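Local coordinates for cellobiose 2-epimerase (Spirochaeta thermophila DSM 6192, PDB 5ZIG), which probably catalyses the reversible epimerization of cellobiose to 4-O-beta-D-glucopyranosyl-D-mannose, at residues A[13-18]-A[396-401]. Sequence-based numbering, arbitrary orientation.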
loop_
_atom_site.group_PDB
_atom_site.type_symbol
_atom_site.label_atom_id
_atom_site.label_comp_id
_atom_site.label_asym_id
_atom_site.label_seq_id
_atom_site.Cartn_x
_atom_site.Cartn_y
_atom_site.Cartn_z
ATOM N N GLN A 13 13.478 15.880 14.575
ATOM C CA GLN A 13 12.143 16.145 15.080
ATOM C C GLN A 13 11.125 15.189 14.444
ATOM O O GLN A 13 10.352 14.527 15.152
ATOM C CB GLN A 13 11.793 17.615 14.829
ATOM C CG GLN A 13 10.431 18.086 15.354
ATOM C CD GLN A 13 10.165 17.657 16.778
ATOM O OE1 GLN A 13 11.091 17.523 17.588
ATOM N NE2 GLN A 13 8.891 17.435 17.099
ATOM N N ILE A 14 11.147 15.073 13.114
ATOM C CA ILE A 14 10.150 14.259 12.408
ATOM C C ILE A 14 10.289 12.788 12.780
ATOM O O ILE A 14 9.293 12.078 12.980
ATOM C CB ILE A 14 10.274 14.478 10.890
ATOM C CG1 ILE A 14 9.790 15.894 10.582
ATOM C CG2 ILE A 14 9.502 13.355 10.078
ATOM C CD1 ILE A 14 10.174 16.407 9.223
ATOM N N ARG A 15 11.526 12.315 12.887
ATOM C CA ARG A 15 11.767 10.949 13.321
ATOM C C ARG A 15 11.025 10.648 14.619
ATOM O O ARG A 15 10.395 9.592 14.763
ATOM C CB ARG A 15 13.275 10.740 13.474
ATOM C CG ARG A 15 13.728 9.336 13.446
ATOM C CD ARG A 15 13.496 8.623 14.759
ATOM N NE ARG A 15 14.030 7.271 14.662
ATOM C CZ ARG A 15 13.654 6.256 15.424
ATOM N NH1 ARG A 15 12.713 6.416 16.363
ATOM N NH2 ARG A 15 14.238 5.078 15.242
ATOM N N SER A 16 11.109 11.565 15.589
ATOM C CA SER A 16 10.475 11.320 16.877
ATOM C C SER A 16 8.951 11.335 16.767
ATOM O O SER A 16 8.281 10.544 17.436
ATOM C CB SER A 16 10.966 12.349 17.900
ATOM O OG SER A 16 10.224 13.544 17.780
ATOM N N GLU A 17 8.388 12.200 15.917
ATOM C CA GLU A 17 6.940 12.219 15.722
ATOM C C GLU A 17 6.475 10.964 14.992
ATOM O O GLU A 17 5.399 10.430 15.287
ATOM C CB GLU A 17 6.525 13.471 14.950
ATOM C CG GLU A 17 7.127 14.744 15.556
ATOM C CD GLU A 17 6.830 16.017 14.773
ATOM O OE1 GLU A 17 6.452 15.939 13.590
ATOM O OE2 GLU A 17 6.980 17.109 15.356
ATOM N N LEU A 18 7.278 10.486 14.037
ATOM C CA LEU A 18 6.984 9.215 13.387
ATOM C C LEU A 18 6.845 8.108 14.417
ATOM O O LEU A 18 5.895 7.317 14.364
ATOM C CB LEU A 18 8.071 8.884 12.362
ATOM C CG LEU A 18 8.172 9.817 11.156
ATOM C CD1 LEU A 18 9.419 9.549 10.332
ATOM C CD2 LEU A 18 6.952 9.715 10.288
ATOM N N ARG A 396 14.483 5.314 7.066
ATOM C CA ARG A 396 15.133 6.143 6.063
ATOM C C ARG A 396 15.759 7.375 6.694
ATOM O O ARG A 396 16.878 7.762 6.328
ATOM C CB ARG A 396 14.131 6.558 4.989
ATOM C CG ARG A 396 13.738 5.443 4.025
ATOM C CD ARG A 396 12.488 5.902 3.246
ATOM N NE ARG A 396 11.862 4.836 2.468
ATOM C CZ ARG A 396 12.199 4.527 1.220
ATOM N NH1 ARG A 396 13.162 5.200 0.600
ATOM N NH2 ARG A 396 11.578 3.541 0.600
ATOM N N ILE A 397 15.039 8.032 7.614
ATOM C CA ILE A 397 15.585 9.237 8.232
ATOM C C ILE A 397 16.827 8.894 9.040
ATOM O O ILE A 397 17.848 9.589 8.950
ATOM C CB ILE A 397 14.516 9.958 9.076
ATOM C CG1 ILE A 397 13.618 10.798 8.166
ATOM C CG2 ILE A 397 15.161 10.894 10.080
ATOM C CD1 ILE A 397 12.433 11.441 8.901
ATOM N N ASP A 398 16.779 7.789 9.799
ATOM C CA ASP A 398 17.947 7.319 10.548
ATOM C C ASP A 398 19.166 7.148 9.648
ATOM O O ASP A 398 20.270 7.588 9.986
ATOM C CB ASP A 398 17.648 5.984 11.232
ATOM C CG ASP A 398 16.787 6.132 12.467
ATOM O OD1 ASP A 398 16.409 7.268 12.808
ATOM O OD2 ASP A 398 16.488 5.096 13.095
ATOM N N THR A 399 18.987 6.447 8.523
ATOM C CA THR A 399 20.064 6.275 7.548
ATOM C C THR A 399 20.607 7.623 7.092
ATOM O O THR A 399 21.825 7.802 6.957
ATOM C CB THR A 399 19.552 5.474 6.348
ATOM O OG1 THR A 399 19.422 4.098 6.715
ATOM C CG2 THR A 399 20.509 5.587 5.163
ATOM N N ILE A 400 19.717 8.590 6.873
ATOM C CA ILE A 400 20.155 9.914 6.460
ATOM C C ILE A 400 21.004 10.554 7.557
ATOM O O ILE A 400 22.108 11.041 7.302
ATOM C CB ILE A 400 18.948 10.795 6.098
ATOM C CG1 ILE A 400 18.235 10.246 4.855
ATOM C CG2 ILE A 400 19.389 12.250 5.898
ATOM C CD1 ILE A 400 17.090 11.128 4.381
ATOM N N LEU A 401 20.516 10.522 8.797
ATOM C CA LEU A 401 21.191 11.203 9.890
ATOM C C LEU A 401 22.477 10.483 10.267
ATOM O O LEU A 401 23.440 11.121 10.710
ATOM C CB LEU A 401 20.261 11.317 11.098
ATOM C CG LEU A 401 19.023 12.219 10.998
ATOM C CD1 LEU A 401 17.917 11.794 11.977
ATOM C CD2 LEU A 401 19.426 13.673 11.260
#
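The first and last helices of an (alpha/alpha)6 barrel, the fold expected of this epimerase family, meet where R15 and I14 on helix 7-31 touch D398 and I397 on helix 384-402. The axes of the two segments run nearly antiparallel, 153° apart, and approach to 10.2 Å. R15 and D398 form a bidentate salt bridge in which each nitrogen donates to a different carboxylate oxygen: NE of R15 lies 3.0 Å from OD1 of D398, and NH2 of R15 lies 3.1 Å from OD2 of D398, both oxygens being met on their syn sides. The two flat groups are tilted by just 12°, and the NH2 bond is close to straight, so the paired hydrogen bonds restrain rotation of either group. R15 has CG anti to the backbone N (chi1 -160°), which brings CG to 3.4 Å from OD1 of D398. Beside the bridge, CG2 of I397 packs against CB of R15 at 3.9 Å. CD1 of I397 reaches CG2 of I14 at 3.7 Å and CD1 of L18 at 3.8 Å, touching both with one methyl. An alanine at R15 would probably leave the D398 carboxylate without its paired charge here and weaken the tie between the terminal helices. Helix 315-332 adds F322 against I14 and L18, while helix 336-352 supplies C342 to I14 and W345 to L18, extending the apolar layer into the helices next to this pair.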